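Local coordinates for beta-galactosidase (Trichoderma reesei, PDB 3OG2), which probably hydrolyses terminal non-reducing beta-D-galactose residues in beta-D-galactosides, as a TIM-barrel glycoside hydrolase of family 35, at residues E46-R51 against N320-F325; G327-N332 against T340-G345. All coordinates share one frame; numbering follows the deposited sequence.

Interaction 1 of 2, residues E46-R51 against N320-F325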
ATOM      1  N   GLU A  46       5.052  -3.674  -2.019  1.00  6.35           N
ATOM      2  CA  GLU A  46       4.843  -2.300  -2.431  1.00  5.92           C
ATOM      3  C   GLU A  46       4.539  -1.399  -1.214  1.00  6.07           C
ATOM      4  O   GLU A  46       3.667  -1.752  -0.405  1.00  7.01           O
ATOM      5  CB  GLU A  46       3.630  -2.205  -3.381  1.00  6.76           C
ATOM      6  CG  GLU A  46       3.552  -0.855  -4.045  1.00  7.07           C
ATOM      7  CD  GLU A  46       4.336  -0.681  -5.317  1.00  7.52           C
ATOM      8  OE1 GLU A  46       5.026  -1.629  -5.801  1.00  8.26           O
ATOM      9  OE2 GLU A  46       4.281   0.454  -5.887  1.00  8.39           O
ATOM     10  N   VAL A  47       5.259  -0.279  -1.159  1.00  6.20           N
ATOM     11  CA  VAL A  47       5.113   0.760  -0.118  1.00  6.47           C
ATOM     12  C   VAL A  47       5.237   2.110  -0.803  1.00  6.45           C
ATOM     13  O   VAL A  47       6.152   2.272  -1.595  1.00  7.51           O
ATOM     14  CB  VAL A  47       6.196   0.637   0.958  1.00  7.55           C
ATOM     15  CG1 VAL A  47       6.086   1.781   1.984  1.00  9.61           C
ATOM     16  CG2 VAL A  47       6.151  -0.727   1.645  1.00  8.41           C
ATOM     17  N   HIS A  48       4.355   3.043  -0.488  1.00  6.37           N
ATOM     18  CA  HIS A  48       4.414   4.353  -1.167  1.00  6.85           C
ATOM     19  C   HIS A  48       4.810   5.391  -0.147  1.00  6.42           C
ATOM     20  O   HIS A  48       4.047   5.679   0.760  1.00  8.01           O
ATOM     21  CB  HIS A  48       3.069   4.729  -1.759  1.00  7.18           C
ATOM     22  CG  HIS A  48       2.692   3.778  -2.876  1.00  6.30           C
ATOM     23  ND1 HIS A  48       1.451   3.702  -3.389  1.00  6.94           N
ATOM     24  CD2 HIS A  48       3.507   2.907  -3.545  1.00  6.42           C
ATOM     25  CE1 HIS A  48       1.487   2.762  -4.358  1.00  6.28           C
ATOM     26  NE2 HIS A  48       2.711   2.264  -4.466  1.00  6.68           N
ATOM     27  N   PRO A  49       6.024   5.943  -0.227  1.00  7.59           N
ATOM     28  CA  PRO A  49       6.517   6.834   0.844  1.00  7.99           C
ATOM     29  C   PRO A  49       5.592   8.013   1.058  1.00  7.29           C
ATOM     30  O   PRO A  49       5.436   8.473   2.197  1.00  8.60           O
ATOM     31  CB  PRO A  49       7.906   7.260   0.371  1.00 10.82           C
ATOM     32  CG  PRO A  49       8.026   6.850  -1.042  1.00 17.24           C
ATOM     33  CD  PRO A  49       7.052   5.700  -1.266  1.00 10.97           C
ATOM     34  N   PHE A  50       4.979   8.524  -0.015  1.00  6.87           N
ATOM     35  CA  PHE A  50       4.132   9.698   0.165  1.00  7.95           C
ATOM     36  C   PHE A  50       2.818   9.412   0.858  1.00  6.57           C
ATOM     37  O   PHE A  50       2.124  10.379   1.209  1.00  8.91           O
ATOM     38  CB  PHE A  50       3.898  10.346  -1.227  1.00  8.62           C
ATOM     39  CG  PHE A  50       3.326   9.381  -2.245  1.00  8.04           C
ATOM     40  CD1 PHE A  50       1.952   9.164  -2.312  1.00  8.27           C
ATOM     41  CD2 PHE A  50       4.194   8.711  -3.128  1.00  8.85           C
ATOM     42  CE1 PHE A  50       1.392   8.263  -3.220  1.00  8.51           C
ATOM     43  CE2 PHE A  50       3.619   7.798  -4.009  1.00  9.07           C
ATOM     44  CZ  PHE A  50       2.255   7.555  -4.059  1.00  8.54           C
ATOM     45  N   ARG A  51       2.477   8.145   1.064  1.00  6.52           N
ATOM     46  CA  ARG A  51       1.245   7.787   1.795  1.00  7.46           C
ATOM     47  C   ARG A  51       1.492   7.579   3.298  1.00  7.47           C
ATOM     48  O   ARG A  51       0.558   7.265   4.032  1.00  8.08           O
ATOM     49  CB  ARG A  51       0.639   6.538   1.186  1.00  7.43           C
ATOM     50  CG  ARG A  51      -0.179   6.952  -0.078  1.00  7.99           C
ATOM     51  CD  ARG A  51      -0.624   5.752  -0.888  1.00  7.61           C
ATOM     52  NE  ARG A  51      -1.825   6.048  -1.690  1.00  6.83           N
ATOM     53  CZ  ARG A  51      -2.025   5.667  -2.937  1.00  6.10           C
ATOM     54  NH1 ARG A  51      -1.114   5.051  -3.689  1.00  6.42           N
ATOM     55  NH2 ARG A  51      -3.221   5.973  -3.430  1.00  6.30           N
ATOM     56  N   ASN A 320       6.451  -8.976  -6.828  1.00  6.48           N
ATOM     57  CA  ASN A 320       6.145  -7.847  -5.962  1.00  6.43           C
ATOM     58  C   ASN A 320       4.653  -7.810  -5.665  1.00  6.05           C
ATOM     59  O   ASN A 320       3.836  -7.928  -6.577  1.00  8.59           O
ATOM     60  CB  ASN A 320       6.574  -6.549  -6.632  1.00  7.07           C
ATOM     61  CG  ASN A 320       6.198  -5.316  -5.813  1.00  7.27           C
ATOM     62  OD1 ASN A 320       6.614  -5.175  -4.650  1.00  8.07           O
ATOM     63  ND2 ASN A 320       5.409  -4.417  -6.365  1.00  8.14           N
ATOM     64  N   ILE A 321       4.350  -7.666  -4.382  1.00  6.66           N
ATOM     65  CA  ILE A 321       2.970  -7.688  -3.900  1.00  6.61           C
ATOM     66  C   ILE A 321       2.433  -6.285  -3.716  1.00  6.46           C
ATOM     67  O   ILE A 321       2.924  -5.500  -2.903  1.00  6.43           O
ATOM     68  CB  ILE A 321       2.897  -8.448  -2.546  1.00  7.26           C
ATOM     69  CG1 ILE A 321       3.470  -9.887  -2.649  1.00  8.48           C
ATOM     70  CG2 ILE A 321       1.460  -8.449  -1.986  1.00  8.40           C
ATOM     71  CD1 ILE A 321       2.883 -10.677  -3.832  1.00 10.07           C
ATOM     72  N   TYR A 322       1.417  -5.927  -4.559  1.00  6.24           N
ATOM     73  CA  TYR A 322       0.835  -4.574  -4.585  1.00  6.42           C
ATOM     74  C   TYR A 322      -0.516  -4.701  -3.893  1.00  5.98           C
ATOM     75  O   TYR A 322      -1.384  -5.369  -4.505  1.00  6.53           O
ATOM     76  CB  TYR A 322       0.708  -4.114  -6.055  1.00  6.66           C
ATOM     77  CG  TYR A 322       0.248  -2.671  -6.128  1.00  6.48           C
ATOM     78  CD1 TYR A 322      -1.050  -2.264  -5.819  1.00  6.33           C
ATOM     79  CD2 TYR A 322       1.131  -1.645  -6.503  1.00  7.43           C
ATOM     80  CE1 TYR A 322      -1.459  -0.971  -5.881  1.00  7.05           C
ATOM     81  CE2 TYR A 322       0.754  -0.309  -6.574  1.00  7.07           C
ATOM     82  CZ  TYR A 322      -0.541   0.019  -6.257  1.00  7.00           C
ATOM     83  OH  TYR A 322      -0.932   1.337  -6.273  1.00  8.16           O
ATOM     84  N   MET A 323      -0.844  -4.017  -2.813  1.00  6.99           N
ATOM     85  CA  MET A 323       0.067  -3.333  -1.888  1.00  6.92           C
ATOM     86  C   MET A 323       0.511  -4.321  -0.793  1.00  6.41           C
ATOM     87  O   MET A 323      -0.213  -5.284  -0.492  1.00  7.16           O
ATOM     88  CB  MET A 323      -0.670  -2.206  -1.169  1.00  7.15           C
ATOM     89  CG  MET A 323      -1.141  -1.062  -2.096  1.00  7.61           C
ATOM     90  SD  MET A 323       0.205  -0.272  -2.994  1.00  7.06           S
ATOM     91  CE  MET A 323       1.056   0.589  -1.669  1.00  7.74           C
ATOM     92  N   THR A 324       1.639  -4.033  -0.166  1.00  6.74           N
ATOM     93  CA  THR A 324       2.002  -4.714   1.080  1.00  6.34           C
ATOM     94  C   THR A 324       1.689  -3.830   2.277  1.00  6.25           C
ATOM     95  O   THR A 324       1.147  -4.329   3.254  1.00  7.49           O
ATOM     96  CB  THR A 324       3.461  -5.166   1.009  1.00  7.39           C
ATOM     97  OG1 THR A 324       3.554  -6.164  -0.051  1.00  7.77           O
ATOM     98  CG2 THR A 324       3.918  -5.847   2.281  1.00  8.45           C
ATOM     99  N   PHE A 325       1.984  -2.546   2.196  1.00  6.96           N
ATOM    100  CA  PHE A 325       1.510  -1.564   3.165  1.00  6.65           C
ATOM    101  C   PHE A 325       0.895  -0.429   2.333  1.00  6.79           C
ATOM    102  O   PHE A 325       1.645   0.136   1.507  1.00  7.41           O
ATOM    103  CB  PHE A 325       2.640  -1.047   4.071  1.00  7.18           C
ATOM    104  CG  PHE A 325       2.185   0.207   4.825  1.00  6.52           C
ATOM    105  CD1 PHE A 325       1.258   0.123   5.847  1.00  7.39           C
ATOM    106  CD2 PHE A 325       2.724   1.449   4.456  1.00  8.58           C
ATOM    107  CE1 PHE A 325       0.848   1.281   6.514  1.00  7.93           C
ATOM    108  CE2 PHE A 325       2.305   2.586   5.134  1.00 10.77           C
ATOM    109  CZ  PHE A 325       1.384   2.495   6.165  1.00  9.31           C
TER
HETATM  110  O   HOH W   1       2.088   2.740   1.089  1.00  9.63           O

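Interaction 2 of 2, residues G327-N332 against T340-G345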
ATOM      1  N   GLY A 327      -1.096   2.521   3.552  1.00  8.93           N
ATOM      2  CA  GLY A 327      -1.087   3.871   4.087  1.00  8.32           C
ATOM      3  C   GLY A 327      -2.381   4.649   3.782  1.00  7.45           C
ATOM      4  O   GLY A 327      -3.482   4.068   3.676  1.00  8.35           O
ATOM      5  N   THR A 328      -2.222   5.969   3.677  1.00  6.66           N
ATOM      6  CA  THR A 328      -3.391   6.826   3.684  1.00  6.99           C
ATOM      7  C   THR A 328      -3.310   7.881   2.599  1.00  6.84           C
ATOM      8  O   THR A 328      -2.222   8.479   2.395  1.00  7.52           O
ATOM      9  CB  THR A 328      -3.460   7.551   5.054  1.00  8.54           C
ATOM     10  OG1 THR A 328      -3.463   6.504   6.084  1.00 10.17           O
ATOM     11  CG2 THR A 328      -4.722   8.356   5.215  1.00  9.18           C
ATOM     12  N   ASN A 329      -4.434   8.142   1.930  1.00  6.91           N
ATOM     13  CA  ASN A 329      -4.509   9.247   0.966  1.00  6.76           C
ATOM     14  C   ASN A 329      -4.769  10.555   1.725  1.00  6.51           C
ATOM     15  O   ASN A 329      -5.868  11.174   1.551  1.00  7.20           O
ATOM     16  CB  ASN A 329      -5.627   8.971  -0.041  1.00  6.12           C
ATOM     17  CG  ASN A 329      -5.428   7.684  -0.780  1.00  6.50           C
ATOM     18  OD1 ASN A 329      -4.327   7.414  -1.288  1.00  7.22           O
ATOM     19  ND2 ASN A 329      -6.459   6.831  -0.808  1.00  7.14           N
ATOM     20  N   TRP A 330      -3.829  10.970   2.552  1.00  6.30           N
ATOM     21  CA  TRP A 330      -3.987  12.222   3.280  1.00  7.26           C
ATOM     22  C   TRP A 330      -3.871  13.385   2.334  1.00  7.16           C
ATOM     23  O   TRP A 330      -3.384  13.285   1.191  1.00  6.99           O
ATOM     24  CB  TRP A 330      -2.919  12.253   4.423  1.00  7.33           C
ATOM     25  CG  TRP A 330      -1.537  12.370   3.827  1.00  7.03           C
ATOM     26  CD1 TRP A 330      -0.726  11.368   3.387  1.00  7.23           C
ATOM     27  CD2 TRP A 330      -0.838  13.607   3.606  1.00  7.62           C
ATOM     28  NE1 TRP A 330       0.434  11.905   2.904  1.00  7.07           N
ATOM     29  CE2 TRP A 330       0.402  13.275   3.009  1.00  7.67           C
ATOM     30  CE3 TRP A 330      -1.143  14.962   3.821  1.00  7.83           C
ATOM     31  CZ2 TRP A 330       1.345  14.240   2.645  1.00  7.99           C
ATOM     32  CZ3 TRP A 330      -0.204  15.913   3.462  1.00  8.08           C
ATOM     33  CH2 TRP A 330       0.992  15.545   2.893  1.00  8.65           C
ATOM     34  N   GLY A 331      -4.338  14.556   2.799  1.00  7.20           N
ATOM     35  CA  GLY A 331      -4.051  15.803   2.056  1.00  8.03           C
ATOM     36  C   GLY A 331      -4.518  15.775   0.609  1.00  6.14           C
ATOM     37  O   GLY A 331      -3.820  16.302  -0.251  1.00  7.23           O
ATOM     38  N   ASN A 332      -5.678  15.208   0.319  1.00  6.40           N
ATOM     39  CA  ASN A 332      -6.259  15.186  -1.025  1.00  7.16           C
ATOM     40  C   ASN A 332      -5.360  14.489  -2.036  1.00  5.92           C
ATOM     41  O   ASN A 332      -5.563  14.705  -3.266  1.00  7.79           O
ATOM     42  CB  ASN A 332      -6.573  16.610  -1.505  1.00  7.74           C
ATOM     43  CG  ASN A 332      -7.521  17.297  -0.550  1.00  7.93           C
ATOM     44  OD1 ASN A 332      -8.631  16.791  -0.277  1.00  8.88           O
ATOM     45  ND2 ASN A 332      -7.100  18.462  -0.099  1.00  8.31           N
ATOM     46  N   THR A 340     -10.390   8.309   1.575  1.00  6.64           N
ATOM     47  CA  THR A 340      -9.150   8.661   2.289  1.00  6.89           C
ATOM     48  C   THR A 340      -8.290   7.451   2.554  1.00  6.63           C
ATOM     49  O   THR A 340      -7.071   7.477   2.361  1.00  8.10           O
ATOM     50  CB  THR A 340      -9.465   9.336   3.639  1.00  7.32           C
ATOM     51  OG1 THR A 340     -10.363  10.403   3.402  1.00  8.31           O
ATOM     52  CG2 THR A 340      -8.159   9.904   4.185  1.00  8.14           C
ATOM     53  N   SER A 341      -8.863   6.357   3.034  1.00  6.53           N
ATOM     54  CA  SER A 341      -8.030   5.224   3.351  1.00  7.04           C
ATOM     55  C   SER A 341      -7.411   4.594   2.108  1.00  7.25           C
ATOM     56  O   SER A 341      -8.064   4.419   1.081  1.00  7.58           O
ATOM     57  CB  SER A 341      -8.939   4.178   4.065  1.00  7.80           C
ATOM     58  OG  SER A 341      -8.151   3.002   4.390  1.00  7.69           O
ATOM     59  N   TYR A 342      -6.157   4.133   2.226  1.00  7.10           N
ATOM     60  CA  TYR A 342      -5.582   3.233   1.207  1.00  7.78           C
ATOM     61  C   TYR A 342      -5.110   1.959   1.931  1.00  6.25           C
ATOM     62  O   TYR A 342      -4.106   1.350   1.597  1.00  7.12           O
ATOM     63  CB  TYR A 342      -4.421   3.844   0.464  1.00  7.14           C
ATOM     64  CG  TYR A 342      -4.161   3.271  -0.930  1.00  6.58           C
ATOM     65  CD1 TYR A 342      -5.160   3.161  -1.912  1.00  7.00           C
ATOM     66  CD2 TYR A 342      -2.886   2.818  -1.244  1.00  6.89           C
ATOM     67  CE1 TYR A 342      -4.884   2.628  -3.181  1.00  7.01           C
ATOM     68  CE2 TYR A 342      -2.582   2.299  -2.535  1.00  7.17           C
ATOM     69  CZ  TYR A 342      -3.615   2.213  -3.460  1.00  7.48           C
ATOM     70  OH  TYR A 342      -3.257   1.727  -4.692  1.00  7.96           O
ATOM     71  N   ASP A 343      -5.909   1.493   2.922  1.00  6.89           N
ATOM     72  CA  ASP A 343      -5.527   0.265   3.610  1.00  6.94           C
ATOM     73  C   ASP A 343      -5.357  -0.898   2.619  1.00  5.98           C
ATOM     74  O   ASP A 343      -4.460  -1.722   2.803  1.00  6.45           O
ATOM     75  CB  ASP A 343      -6.596  -0.102   4.633  1.00  6.76           C
ATOM     76  CG  ASP A 343      -6.357  -1.434   5.315  1.00  7.28           C
ATOM     77  OD1 ASP A 343      -5.690  -1.434   6.394  1.00  8.05           O
ATOM     78  OD2 ASP A 343      -6.800  -2.469   4.765  1.00  7.39           O
ATOM     79  N   TYR A 344      -6.214  -0.915   1.607  1.00  6.44           N
ATOM     80  CA  TYR A 344      -6.046  -1.869   0.465  1.00  6.80           C
ATOM     81  C   TYR A 344      -6.402  -3.276   0.882  1.00  6.48           C
ATOM     82  O   TYR A 344      -6.268  -4.182   0.044  1.00  8.04           O
ATOM     83  CB  TYR A 344      -4.644  -1.782  -0.169  1.00  7.20           C
ATOM     84  CG  TYR A 344      -4.612  -2.050  -1.656  1.00  7.14           C
ATOM     85  CD1 TYR A 344      -4.990  -1.060  -2.584  1.00  9.16           C
ATOM     86  CD2 TYR A 344      -4.185  -3.302  -2.129  1.00  7.51           C
ATOM     87  CE1 TYR A 344      -4.951  -1.323  -3.955  1.00  8.31           C
ATOM     88  CE2 TYR A 344      -4.148  -3.572  -3.497  1.00  7.60           C
ATOM     89  CZ  TYR A 344      -4.528  -2.579  -4.375  1.00  8.21           C
ATOM     90  OH  TYR A 344      -4.495  -2.876  -5.734  1.00  9.15           O
ATOM     91  N   GLY A 345      -6.815  -3.532   2.129  1.00  6.35           N
ATOM     92  CA  GLY A 345      -6.921  -4.923   2.573  1.00  7.28           C
ATOM     93  C   GLY A 345      -5.545  -5.613   2.621  1.00  6.42           C
ATOM     94  O   GLY A 345      -5.523  -6.848   2.621  1.00  8.59           O
TER

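Interaction 1 of 2, residues E46-R51 against N320-F325
Glu-46 meets Tyr-322 and Met-323 because its CG lies anti to the backbone N (chi1 -168°) and the chain then bends at chi2. The site is the seam of the TIM barrel, where the ends of the parallel first and last strands, 38-47 and 318-321, lie side by side. Glu-46 N donates to Ile-321 O at 2.9 Å, and Thr-324 OG1 reaches the same oxygen from the opposite face of its plane. Glu-46 O accepts from two successive amides, Thr-324 N and Phe-325 N.

The carboxylate is gripped at both oxygens. Glu-46 OE1 is met by Asn-320 ND2 (2.9 Å) and by Ser-74. Asn-320 OD1 in turn bonds to Ser-44. Glu-46 OE2 uses its anti lone pair for His-48 NE2 (2.8 Å) and forms a salt bridge with Arg-114. Arg-51 NH1 donates to His-48 ND1 at 2.9 Å. Bonds at both ring nitrogens fix the rotation of the imidazole.

Met-323 follows a cis peptide bond. Its chain bends at chi2 and chi3, which puts CE over the His-48 ring, 3.5 Å from the centroid, as a CH-pi contact. Its SD lies over the face of Tyr-322. Tyr-322 OH sits at the His-48 edge and bonds to Tyr-342. The galactose-binding residues Tyr-76 and Glu-122 are close by. Further along, a water accepts from His-48 N at 2.8 Å and donates to Phe-325 O at 2.7 Å.

Interaction 2 of 2, residues G327-N332 against T340-G345
Thr-328 and Ser-341 form a single beta bridge, with the touching backbones running 160° apart. The bridge lies within the long connection from the last TIM-barrel strand to helix 357-370. Asn-329 N donates to Thr-340 O at 2.8 Å. Tyr-342 N donates to Gly-327 O at 3.0 Å, in a bond bent to 135° at the hydrogen.

Asn-329 centres an inverse gamma turn. Its CG stands anti to the carbonyl carbon, and CB passes 3.2 Å from Thr-340 O. The amide crosses beside Tyr-342, with ND2 3.8 Å from Tyr-342 CB and the amide and ring planes 53° apart. Asn-329 OD1 accepts from Arg-51, and ND2 donates to Tyr-339 O. An alanine here would probably leave Arg-51 NH2 and Tyr-339 O without these mates and open a gap beside Tyr-342 CB.

The methyls of the two threonines meet tip to tip, Thr-328 CG2 to Thr-340 CG2 at 3.9 Å. Thr-328 OG1 bonds to Glu-350 OE2 and Ser-341 OG to Glu-350 OE1, so one carboxylate ties both sides of the bridge. Tyr-342 OH bonds to Glu-122, a galactose-binding residue, so this contact probably lies close to the sugar site. Beyond the bridge, Ser-341 makes an ST turn, its OG accepting from Asp-343 N. An Asx turn follows, in which Asp-343 OD2 accepts from Gly-345 N at 2.8 Å.

Overall arrangement
From the N terminus, the chain first supplies 46-51, at the end of the first barrel strand. It then runs through 268 residues of barrel before 320-325 returns beside it, so interaction 1 closes the barrel wall. Interaction 2 follows in series, and the two neither nest nor cross. It closes a short loop of seven residues ahead of helix 357-370. The two contacts touch directly. Phe-50 O lies 2.8 Å from Trp-330 NE1 in a probable hydrogen bond, and Arg-51 makes a cation-pi contact with Tyr-342. Gly-331 also bonds by its backbone to Gln-927, which links the barrel loop to strand 926-932 of an all-beta domain.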